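Local structure of lactate racemase (Thermoanaerobacterium thermosaccharolyticum, 2YJG) at residues A2-I6 and F15-D19; R21-R27 and S410-P416; R75-R80 and K117-G121. The protein interconverts the D- and L-isomers of lactate as a homodimeric enzyme that depends on a nickel-pincer cofactor derived from nicotinic acid mononucleotide. The contacts are given in a common frame with arbitrary orientation. Numbering follows the deposited sequence.

In the fold
Contacts 1 and 2 are neighbours, their centres about 10 Å apart, and pack on each other through L17 against I412 and V414, A2 against I22, and I6 against P416. The hairpin of contact 1 leads into strand 22-25, which contact 2 joins to strand 412-415 as one of the two outermost strands, within this chain, of a six-stranded parallel sheet. The N-terminal segments thus extend a sheet otherwise C-terminal in sequence. Contact 3, its centre about 36 Å from the other two, is nested in the long loop that contact 2 closes. It contains R75, a probable cofactor-binding residue, whose side chain is about 5 Å from that of H108, a probable active-site proton donor/acceptor.

Contact 1. Residues A2-I6 and F15-D19; sequences ANIEI and FDLPD
This contact is the open end of an antiparallel beta hairpin formed by strands 3-8 and 11-16 at the start of the chain, lying against the six-stranded parallel sheet. Both strands are extended, and A2 opposes L17, N3 opposes D16 and I4 opposes F15. I4 and F15 form a hydrogen-bonded pair (CA-CA 5.3 Å), with I4 N to F15 O at 2.8 Å and F15 N to I4 O at 3.1 Å. N3 and D16 form the following non-hydrogen-bonded pair, their CA atoms 4.5 Å apart. Beyond it, L17 N donates to A2 O at 2.8 Å, and A2 N donates to L17 O at 2.6 Å and to D19 OD1 at 2.7 Å.

The faces differ sharply. I4 (chi1 p, chi2 t) and F15 (chi1 t) share one, with I4 CG1 3.6 Å from F15 CB and I4 CD1 at the edge of the phenyl ring. This side meets the sheet and helix 395-405: I4 touches I25 and V414, and F15 touches I281, L395 and L399. N3 (chi1 m) and D16 (chi1 t) occupy the exposed face, where N3 OD1 approaches D16 CG to 3.3 Å without a hydrogen bond between the side chains.

Pairing therefore rests on the backbone, one face supplies apolar packing, and the D19 carboxylate (chi1 m) helps fix the first modelled residue.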
loop_
_atom_site.group_PDB
_atom_site.type_symbol
_atom_site.label_atom_id
_atom_site.label_comp_id
_atom_site.label_asym_id
_atom_site.label_seq_id
_atom_site.Cartn_x
_atom_site.Cartn_y
_atom_site.Cartn_z
ATOM N N ALA A 2 -27.355 -42.300 5.389
ATOM C CA ALA A 2 -26.361 -41.568 4.603
ATOM C C ALA A 2 -25.314 -40.978 5.575
ATOM O O ALA A 2 -25.702 -40.588 6.683
ATOM C CB ALA A 2 -27.051 -40.481 3.804
ATOM N N ASN A 3 -24.018 -40.997 5.201
ATOM C CA ASN A 3 -23.014 -40.296 5.994
ATOM C C ASN A 3 -22.902 -38.900 5.398
ATOM O O ASN A 3 -22.403 -38.715 4.289
ATOM C CB ASN A 3 -21.670 -41.029 6.016
ATOM C CG ASN A 3 -21.758 -42.398 6.669
ATOM O OD1 ASN A 3 -22.288 -42.568 7.779
ATOM N ND2 ASN A 3 -21.227 -43.393 5.975
ATOM N N ILE A 4 -23.475 -37.928 6.088
ATOM C CA ILE A 4 -23.563 -36.574 5.539
ATOM C C ILE A 4 -22.434 -35.709 6.146
ATOM O O ILE A 4 -22.142 -35.846 7.310
ATOM C CB ILE A 4 -25.010 -35.949 5.779
ATOM C CG1 ILE A 4 -25.278 -35.732 7.252
ATOM C CG2 ILE A 4 -26.130 -36.869 5.215
ATOM C CD1 ILE A 4 -26.473 -34.825 7.588
ATOM N N GLU A 5 -21.726 -34.944 5.319
ATOM C CA GLU A 5 -20.714 -34.025 5.782
ATOM C C GLU A 5 -21.308 -32.608 5.714
ATOM O O GLU A 5 -21.774 -32.177 4.659
ATOM C CB GLU A 5 -19.449 -34.077 4.964
ATOM C CG GLU A 5 -18.570 -35.314 5.169
ATOM C CD GLU A 5 -17.124 -35.095 4.680
ATOM O OE1 GLU A 5 -16.855 -34.094 3.965
ATOM O OE2 GLU A 5 -16.253 -35.923 5.035
ATOM N N ILE A 6 -21.303 -31.947 6.867
ATOM C CA ILE A 6 -21.902 -30.596 7.096
ATOM C C ILE A 6 -20.781 -29.627 7.514
ATOM O O ILE A 6 -20.126 -29.849 8.535
ATOM C CB ILE A 6 -22.937 -30.722 8.215
ATOM C CG1 ILE A 6 -24.018 -31.747 7.784
ATOM C CG2 ILE A 6 -23.578 -29.418 8.635
ATOM C CD1 ILE A 6 -24.909 -31.305 6.700
ATOM N N PHE A 15 -22.120 -36.866 10.237
ATOM C CA PHE A 15 -23.345 -37.283 10.828
ATOM C C PHE A 15 -23.872 -38.446 10.035
ATOM O O PHE A 15 -24.067 -38.314 8.838
ATOM C CB PHE A 15 -24.334 -36.141 10.754
ATOM C CG PHE A 15 -25.563 -36.360 11.555
ATOM C CD1 PHE A 15 -25.484 -36.882 12.852
ATOM C CD2 PHE A 15 -26.807 -36.021 11.038
ATOM C CE1 PHE A 15 -26.622 -37.083 13.614
ATOM C CE2 PHE A 15 -27.949 -36.200 11.798
ATOM C CZ PHE A 15 -27.855 -36.731 13.091
ATOM N N ASP A 16 -24.131 -39.551 10.717
ATOM C CA ASP A 16 -24.804 -40.690 10.093
ATOM C C ASP A 16 -26.283 -40.552 10.270
ATOM O O ASP A 16 -26.756 -40.662 11.390
ATOM C CB ASP A 16 -24.347 -41.958 10.772
ATOM C CG ASP A 16 -24.656 -43.175 9.975
ATOM O OD1 ASP A 16 -25.483 -43.073 9.053
ATOM O OD2 ASP A 16 -24.067 -44.240 10.299
ATOM N N LEU A 17 -27.023 -40.298 9.190
ATOM C CA LEU A 17 -28.478 -40.142 9.274
ATOM C C LEU A 17 -29.144 -41.245 8.433
ATOM O O LEU A 17 -28.891 -41.309 7.222
ATOM C CB LEU A 17 -28.915 -38.782 8.704
ATOM C CG LEU A 17 -30.390 -38.465 8.746
ATOM C CD1 LEU A 17 -31.040 -38.562 10.160
ATOM C CD2 LEU A 17 -30.513 -37.041 8.107
ATOM N N PRO A 18 -29.982 -42.070 9.048
ATOM C CA PRO A 18 -30.518 -43.190 8.292
ATOM C C PRO A 18 -31.327 -42.786 7.066
ATOM O O PRO A 18 -32.226 -41.907 7.151
ATOM C CB PRO A 18 -31.415 -43.909 9.289
ATOM C CG PRO A 18 -31.310 -43.163 10.607
ATOM C CD PRO A 18 -30.171 -42.247 10.500
ATOM N N ASP A 19 -31.038 -43.449 5.936
ATOM C CA ASP A 19 -31.652 -43.072 4.666
ATOM C C ASP A 19 -33.182 -42.996 4.727
ATOM O O ASP A 19 -33.799 -42.144 4.084
ATOM C CB ASP A 19 -31.255 -44.083 3.555
ATOM C CG ASP A 19 -29.752 -44.123 3.251
ATOM O OD1 ASP A 19 -28.983 -43.127 3.406
ATOM O OD2 ASP A 19 -29.321 -45.192 2.760
#

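Contact 2. Residues R21-R27 and S410-P416; sequences RIQGILR and SKINVIP
Segments 21-27 and 410-416 run parallel, their end-to-end directions 27° apart, and pair as strand 22-25, outermost in its sheet within this chain, with strand 412-415. I22 lies beside I412 (CA-CA 4.8 Å) and I25 beside V414 (CA-CA 4.6 Å). The chain turns a corner at Q23 (phi/psi -70/-70), which interrupts regular pairing. Up to the corner, I412 N donates weakly to R21 O at 2.7 Å and Q23 N to I412 O at 2.8 Å; beyond it, V414 N donates to G24 O at 2.9 Å and L26 N to V414 O at 2.7 Å. G24 N is buried without a partner.

I22, I25, I412 and V414 share the face against the N-terminal hairpin, where I4 meets I25 and V414. I25 CG1 is 4.1 Å from V414 CB, and I25 CG2 4.0 Å from P416 CG. R27 lays one guanidinium face over P416, with NH1 3.4 Å from its CG. R21 (chi1 to chi3 m) curls back so that NH2 reaches S410 O at 3.1 Å, while I412 CD1 lies over the guanidinium.

Backbone bonds and apolar packing thus tie the N-terminal strand to the C-terminal sheet, and R21 forms a salt bridge with E403.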
loop_
_atom_site.group_PDB
_atom_site.type_symbol
_atom_site.label_atom_id
_atom_site.label_comp_id
_atom_site.label_asym_id
_atom_site.label_seq_id
_atom_site.Cartn_x
_atom_site.Cartn_y
_atom_site.Cartn_z
ATOM N N ARG A 21 -35.106 -41.899 6.948
ATOM C CA ARG A 21 -35.443 -40.576 7.501
ATOM C C ARG A 21 -35.266 -39.378 6.549
ATOM O O ARG A 21 -35.662 -38.276 6.924
ATOM C CB ARG A 21 -34.626 -40.300 8.779
ATOM C CG ARG A 21 -34.861 -41.301 9.957
ATOM C CD ARG A 21 -36.296 -41.297 10.487
ATOM N NE ARG A 21 -36.772 -39.976 10.881
ATOM C CZ ARG A 21 -36.415 -39.343 11.993
ATOM N NH1 ARG A 21 -35.562 -39.908 12.854
ATOM N NH2 ARG A 21 -36.902 -38.125 12.237
ATOM N N ILE A 22 -34.731 -39.586 5.321
ATOM C CA ILE A 22 -34.331 -38.498 4.439
ATOM C C ILE A 22 -35.333 -38.261 3.349
ATOM O O ILE A 22 -35.645 -39.170 2.560
ATOM C CB ILE A 22 -32.949 -38.755 3.816
ATOM C CG1 ILE A 22 -31.890 -38.851 4.913
ATOM C CG2 ILE A 22 -32.555 -37.625 2.795
ATOM C CD1 ILE A 22 -30.521 -39.260 4.418
ATOM N N GLN A 23 -35.837 -37.042 3.280
ATOM C CA GLN A 23 -36.654 -36.652 2.188
ATOM C C GLN A 23 -35.727 -36.564 1.000
ATOM O O GLN A 23 -35.755 -37.414 0.067
ATOM C CB GLN A 23 -37.411 -35.342 2.486
ATOM C CG GLN A 23 -38.458 -34.985 1.461
ATOM C CD GLN A 23 -39.653 -35.883 1.466
ATOM O OE1 GLN A 23 -40.372 -35.974 2.457
ATOM N NE2 GLN A 23 -39.881 -36.587 0.333
ATOM N N GLY A 24 -34.869 -35.562 1.024
ATOM C CA GLY A 24 -33.931 -35.323 -0.028
ATOM C C GLY A 24 -32.672 -34.692 0.589
ATOM O O GLY A 24 -32.726 -34.116 1.686
ATOM N N ILE A 25 -31.568 -34.795 -0.131
ATOM C CA ILE A 25 -30.309 -34.136 0.265
ATOM C C ILE A 25 -30.102 -33.118 -0.813
ATOM O O ILE A 25 -29.856 -33.455 -1.980
ATOM C CB ILE A 25 -29.109 -35.093 0.375
ATOM C CG1 ILE A 25 -29.328 -36.168 1.446
ATOM C CG2 ILE A 25 -27.824 -34.314 0.647
ATOM C CD1 ILE A 25 -28.084 -37.200 1.611
ATOM N N LEU A 26 -30.278 -31.851 -0.476
ATOM C CA LEU A 26 -30.372 -30.825 -1.532
ATOM C C LEU A 26 -29.060 -30.065 -1.608
ATOM O O LEU A 26 -28.716 -29.355 -0.675
ATOM C CB LEU A 26 -31.481 -29.860 -1.198
ATOM C CG LEU A 26 -32.809 -30.510 -0.857
ATOM C CD1 LEU A 26 -33.817 -29.440 -0.508
ATOM C CD2 LEU A 26 -33.277 -31.348 -2.138
ATOM N N ARG A 27 -28.362 -30.226 -2.735
ATOM C CA ARG A 27 -27.071 -29.625 -2.946
ATOM C C ARG A 27 -27.073 -28.902 -4.247
ATOM O O ARG A 27 -27.636 -29.358 -5.237
ATOM C CB ARG A 27 -25.940 -30.657 -3.048
ATOM C CG ARG A 27 -25.729 -31.539 -1.829
ATOM C CD ARG A 27 -24.568 -32.518 -2.138
ATOM N NE ARG A 27 -24.512 -33.663 -1.229
ATOM C CZ ARG A 27 -23.783 -33.711 -0.114
ATOM N NH1 ARG A 27 -23.019 -32.672 0.248
ATOM N NH2 ARG A 27 -23.799 -34.820 0.640
ATOM N N SER A 410 -40.279 -38.305 11.321
ATOM C CA SER A 410 -40.517 -37.283 10.302
ATOM C C SER A 410 -39.458 -37.332 9.219
ATOM O O SER A 410 -38.295 -37.345 9.554
ATOM C CB SER A 410 -40.513 -35.890 10.950
ATOM O OG SER A 410 -41.582 -35.736 11.883
ATOM N N LYS A 411 -39.814 -37.353 7.930
ATOM C CA LYS A 411 -38.733 -37.246 6.914
ATOM C C LYS A 411 -38.070 -35.855 6.998
ATOM O O LYS A 411 -38.701 -34.893 7.370
ATOM C CB LYS A 411 -39.161 -37.617 5.481
ATOM C CG LYS A 411 -39.238 -39.156 5.233
ATOM C CD LYS A 411 -38.805 -39.601 3.847
ATOM C CE LYS A 411 -39.938 -40.257 3.073
ATOM N NZ LYS A 411 -39.630 -40.999 1.823
ATOM N N ILE A 412 -36.790 -35.789 6.657
ATOM C CA ILE A 412 -35.929 -34.677 6.958
ATOM C C ILE A 412 -35.320 -34.231 5.683
ATOM O O ILE A 412 -34.780 -35.048 4.903
ATOM C CB ILE A 412 -34.741 -35.104 7.879
ATOM C CG1 ILE A 412 -35.229 -35.688 9.193
ATOM C CG2 ILE A 412 -33.769 -33.934 8.170
ATOM C CD1 ILE A 412 -34.134 -36.505 9.921
ATOM N N ASN A 413 -35.350 -32.930 5.455
ATOM C CA ASN A 413 -34.633 -32.368 4.353
ATOM C C ASN A 413 -33.213 -32.052 4.807
ATOM O O ASN A 413 -33.050 -31.383 5.809
ATOM C CB ASN A 413 -35.323 -31.086 3.842
ATOM C CG ASN A 413 -36.427 -31.329 2.804
ATOM O OD1 ASN A 413 -37.359 -30.506 2.660
ATOM N ND2 ASN A 413 -36.295 -32.385 2.032
ATOM N N VAL A 414 -32.186 -32.448 4.052
ATOM C CA VAL A 414 -30.775 -32.114 4.375
ATOM C C VAL A 414 -30.210 -31.190 3.349
ATOM O O VAL A 414 -30.152 -31.521 2.166
ATOM C CB VAL A 414 -29.866 -33.398 4.475
ATOM C CG1 VAL A 414 -28.399 -33.007 4.858
ATOM C CG2 VAL A 414 -30.461 -34.379 5.518
ATOM N N ILE A 415 -29.796 -29.996 3.773
ATOM C CA ILE A 415 -29.246 -29.023 2.867
ATOM C C ILE A 415 -27.843 -28.753 3.414
ATOM O O ILE A 415 -27.685 -27.888 4.289
ATOM C CB ILE A 415 -30.028 -27.710 2.901
ATOM C CG1 ILE A 415 -31.556 -27.971 2.786
ATOM C CG2 ILE A 415 -29.492 -26.772 1.802
ATOM C CD1 ILE A 415 -32.424 -26.688 2.671
ATOM N N PRO A 416 -26.831 -29.490 2.924
ATOM C CA PRO A 416 -25.555 -29.419 3.647
ATOM C C PRO A 416 -24.900 -28.036 3.706
ATOM O O PRO A 416 -24.289 -27.710 4.720
ATOM C CB PRO A 416 -24.646 -30.432 2.940
ATOM C CG PRO A 416 -25.584 -31.241 1.972
ATOM C CD PRO A 416 -26.855 -30.494 1.833
#

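Contact 3. Residues R75-R80 and K117-G121; sequences RPVPSR and KAKFG. With SO4 (sulfate ion), chain D; SO4 (sulfate ion), chain E.
One lysine ammonium bridges two carbonyls of a proline-rich loop: K119 NZ donates to R75 O at 2.8 Å and to V77 O at 2.7 Å. The loop joins strand 66-71 to helix 79-91 in the N-terminal alpha/beta domain, while K119 lies near the end of helix 113-120. Although its CA-to-CB bond points away, a bend at chi2 (p), with chi1 and chi3 t, brings the amine back to the loop. P78 centres an inverse gamma turn and is the N-cap residue of helix 79-91.

The closest CA pair is R80 with F120, 5.1 Å apart. S79 CB meets F120 CE1 at 3.4 Å, and F120 (chi1 m) also meets the ring of F130. S79 OG is hydrogen-bonded to E168 of strand 164-170. R80 (m, t, t) donates to A118 O from NH2 at 2.9 Å and from NE at 3.3 Å. One face of its guanidinium lies over F120 C and G121 CA. G121 (phi 90°, psi 150°) ends the helix in a conformation that calls for glycine; a CB there would clash with R80 NH1.

R75, probably a cofactor-binding residue in the holoenzyme, does not use its side chain to meet 117-121; its NE donates to O2 of the chain E sulfate at 3.3 Å. The chain D sulfate, likewise probably from the crystallisation liquor, sits between the start of helix 79-91 and the last turn of helix 113-120: its O4 accepts from R80 NH2 at 2.8 Å, and O3 from K117 NZ, which also salt-bridges E122, at 3.0 Å.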
loop_
_atom_site.group_PDB
_atom_site.type_symbol
_atom_site.label_atom_id
_atom_site.label_comp_id
_atom_site.label_asym_id
_atom_site.label_seq_id
_atom_site.Cartn_x
_atom_site.Cartn_y
_atom_site.Cartn_z
ATOM N N ARG A 75 -15.078 -8.745 0.737
ATOM C CA ARG A 75 -15.725 -9.517 -0.322
ATOM C C ARG A 75 -14.650 -10.353 -0.987
ATOM O O ARG A 75 -13.484 -9.944 -1.028
ATOM C CB ARG A 75 -16.421 -8.604 -1.345
ATOM C CG ARG A 75 -17.424 -7.611 -0.754
ATOM C CD ARG A 75 -18.474 -8.209 0.170
ATOM N NE ARG A 75 -19.445 -9.037 -0.563
ATOM C CZ ARG A 75 -19.801 -10.303 -0.266
ATOM N NH1 ARG A 75 -19.301 -10.980 0.782
ATOM N NH2 ARG A 75 -20.695 -10.909 -1.036
ATOM N N PRO A 76 -15.011 -11.533 -1.493
ATOM C CA PRO A 76 -14.023 -12.418 -2.124
ATOM C C PRO A 76 -13.678 -12.163 -3.587
ATOM O O PRO A 76 -13.157 -13.068 -4.257
ATOM C CB PRO A 76 -14.677 -13.792 -1.966
ATOM C CG PRO A 76 -16.093 -13.513 -2.138
ATOM C CD PRO A 76 -16.335 -12.174 -1.430
ATOM N N VAL A 77 -13.928 -10.960 -4.091
ATOM C CA VAL A 77 -13.590 -10.636 -5.470
ATOM C C VAL A 77 -12.071 -10.834 -5.731
ATOM O O VAL A 77 -11.207 -10.301 -5.020
ATOM C CB VAL A 77 -14.038 -9.215 -5.848
ATOM C CG1 VAL A 77 -13.707 -8.936 -7.289
ATOM C CG2 VAL A 77 -15.513 -8.992 -5.561
ATOM N N PRO A 78 -11.726 -11.654 -6.728
ATOM C CA PRO A 78 -10.338 -11.971 -7.006
ATOM C C PRO A 78 -9.682 -10.868 -7.816
ATOM O O PRO A 78 -9.314 -11.056 -8.972
ATOM C CB PRO A 78 -10.417 -13.270 -7.804
ATOM C CG PRO A 78 -11.725 -13.213 -8.493
ATOM C CD PRO A 78 -12.652 -12.400 -7.604
ATOM N N SER A 79 -9.532 -9.700 -7.206
ATOM C CA SER A 79 -9.126 -8.530 -7.969
ATOM C C SER A 79 -7.693 -8.521 -8.477
ATOM O O SER A 79 -7.380 -7.755 -9.385
ATOM C CB SER A 79 -9.438 -7.249 -7.187
ATOM O OG SER A 79 -10.812 -7.162 -6.854
ATOM N N ARG A 80 -6.796 -9.311 -7.872
ATOM C CA ARG A 80 -5.453 -9.448 -8.429
ATOM C C ARG A 80 -5.513 -9.956 -9.872
ATOM O O ARG A 80 -4.622 -9.738 -10.648
ATOM C CB ARG A 80 -4.588 -10.400 -7.567
ATOM C CG ARG A 80 -4.224 -9.890 -6.213
ATOM C CD ARG A 80 -3.870 -11.072 -5.248
ATOM N NE ARG A 80 -3.430 -10.631 -3.905
ATOM C CZ ARG A 80 -2.201 -10.189 -3.586
ATOM N NH1 ARG A 80 -1.249 -10.077 -4.499
ATOM N NH2 ARG A 80 -1.920 -9.825 -2.329
ATOM N N LYS A 117 -3.308 -4.191 0.570
ATOM C CA LYS A 117 -2.174 -4.978 0.093
ATOM C C LYS A 117 -2.594 -6.434 -0.000
ATOM O O LYS A 117 -2.294 -7.074 -0.978
ATOM C CB LYS A 117 -0.979 -4.863 1.056
ATOM C CG LYS A 117 0.229 -5.667 0.633
ATOM C CD LYS A 117 1.211 -5.867 1.801
ATOM C CE LYS A 117 2.022 -7.148 1.586
ATOM N NZ LYS A 117 2.976 -6.948 0.471
ATOM N N ALA A 118 -3.300 -6.958 1.009
ATOM C CA ALA A 118 -3.713 -8.376 0.974
ATOM C C ALA A 118 -4.616 -8.700 -0.207
ATOM O O ALA A 118 -4.410 -9.708 -0.908
ATOM C CB ALA A 118 -4.358 -8.813 2.309
ATOM N N LYS A 119 -5.559 -7.800 -0.478
ATOM C CA LYS A 119 -6.538 -7.974 -1.564
ATOM C C LYS A 119 -5.989 -7.785 -2.965
ATOM O O LYS A 119 -6.231 -8.619 -3.835
ATOM C CB LYS A 119 -7.702 -6.997 -1.389
ATOM C CG LYS A 119 -8.893 -7.325 -2.234
ATOM C CD LYS A 119 -9.688 -8.378 -1.439
ATOM C CE LYS A 119 -10.922 -8.728 -2.137
ATOM N NZ LYS A 119 -10.987 -10.188 -2.354
ATOM N N PHE A 120 -5.278 -6.674 -3.178
ATOM C CA PHE A 120 -4.854 -6.234 -4.493
ATOM C C PHE A 120 -3.373 -6.447 -4.814
ATOM O O PHE A 120 -3.016 -6.518 -5.966
ATOM C CB PHE A 120 -5.211 -4.737 -4.654
ATOM C CG PHE A 120 -6.643 -4.448 -4.410
ATOM C CD1 PHE A 120 -7.611 -4.837 -5.333
ATOM C CD2 PHE A 120 -7.065 -3.793 -3.265
ATOM C CE1 PHE A 120 -8.946 -4.572 -5.107
ATOM C CE2 PHE A 120 -8.416 -3.565 -3.028
ATOM C CZ PHE A 120 -9.353 -3.943 -3.975
ATOM N N GLY A 121 -2.528 -6.631 -3.796
ATOM C CA GLY A 121 -1.100 -6.774 -4.025
ATOM C C GLY A 121 -0.439 -5.399 -3.981
ATOM O O GLY A 121 -1.038 -4.382 -4.330
HETATM S S SO4 D . 1.976 -8.919 -2.629
HETATM O O1 SO4 D . 1.872 -9.094 -4.056
HETATM O O2 SO4 D . 3.136 -9.529 -2.027
HETATM O O3 SO4 D . 1.970 -7.521 -2.245
HETATM O O4 SO4 D . 0.805 -9.456 -1.978
HETATM S S SO4 E . -21.861 -7.043 -3.277
HETATM O O1 SO4 E . -21.635 -5.869 -4.120
HETATM O O2 SO4 E . -20.639 -7.877 -3.377
HETATM O O3 SO4 E . -22.127 -6.754 -1.840
HETATM O O4 SO4 E . -23.018 -7.641 -3.853
#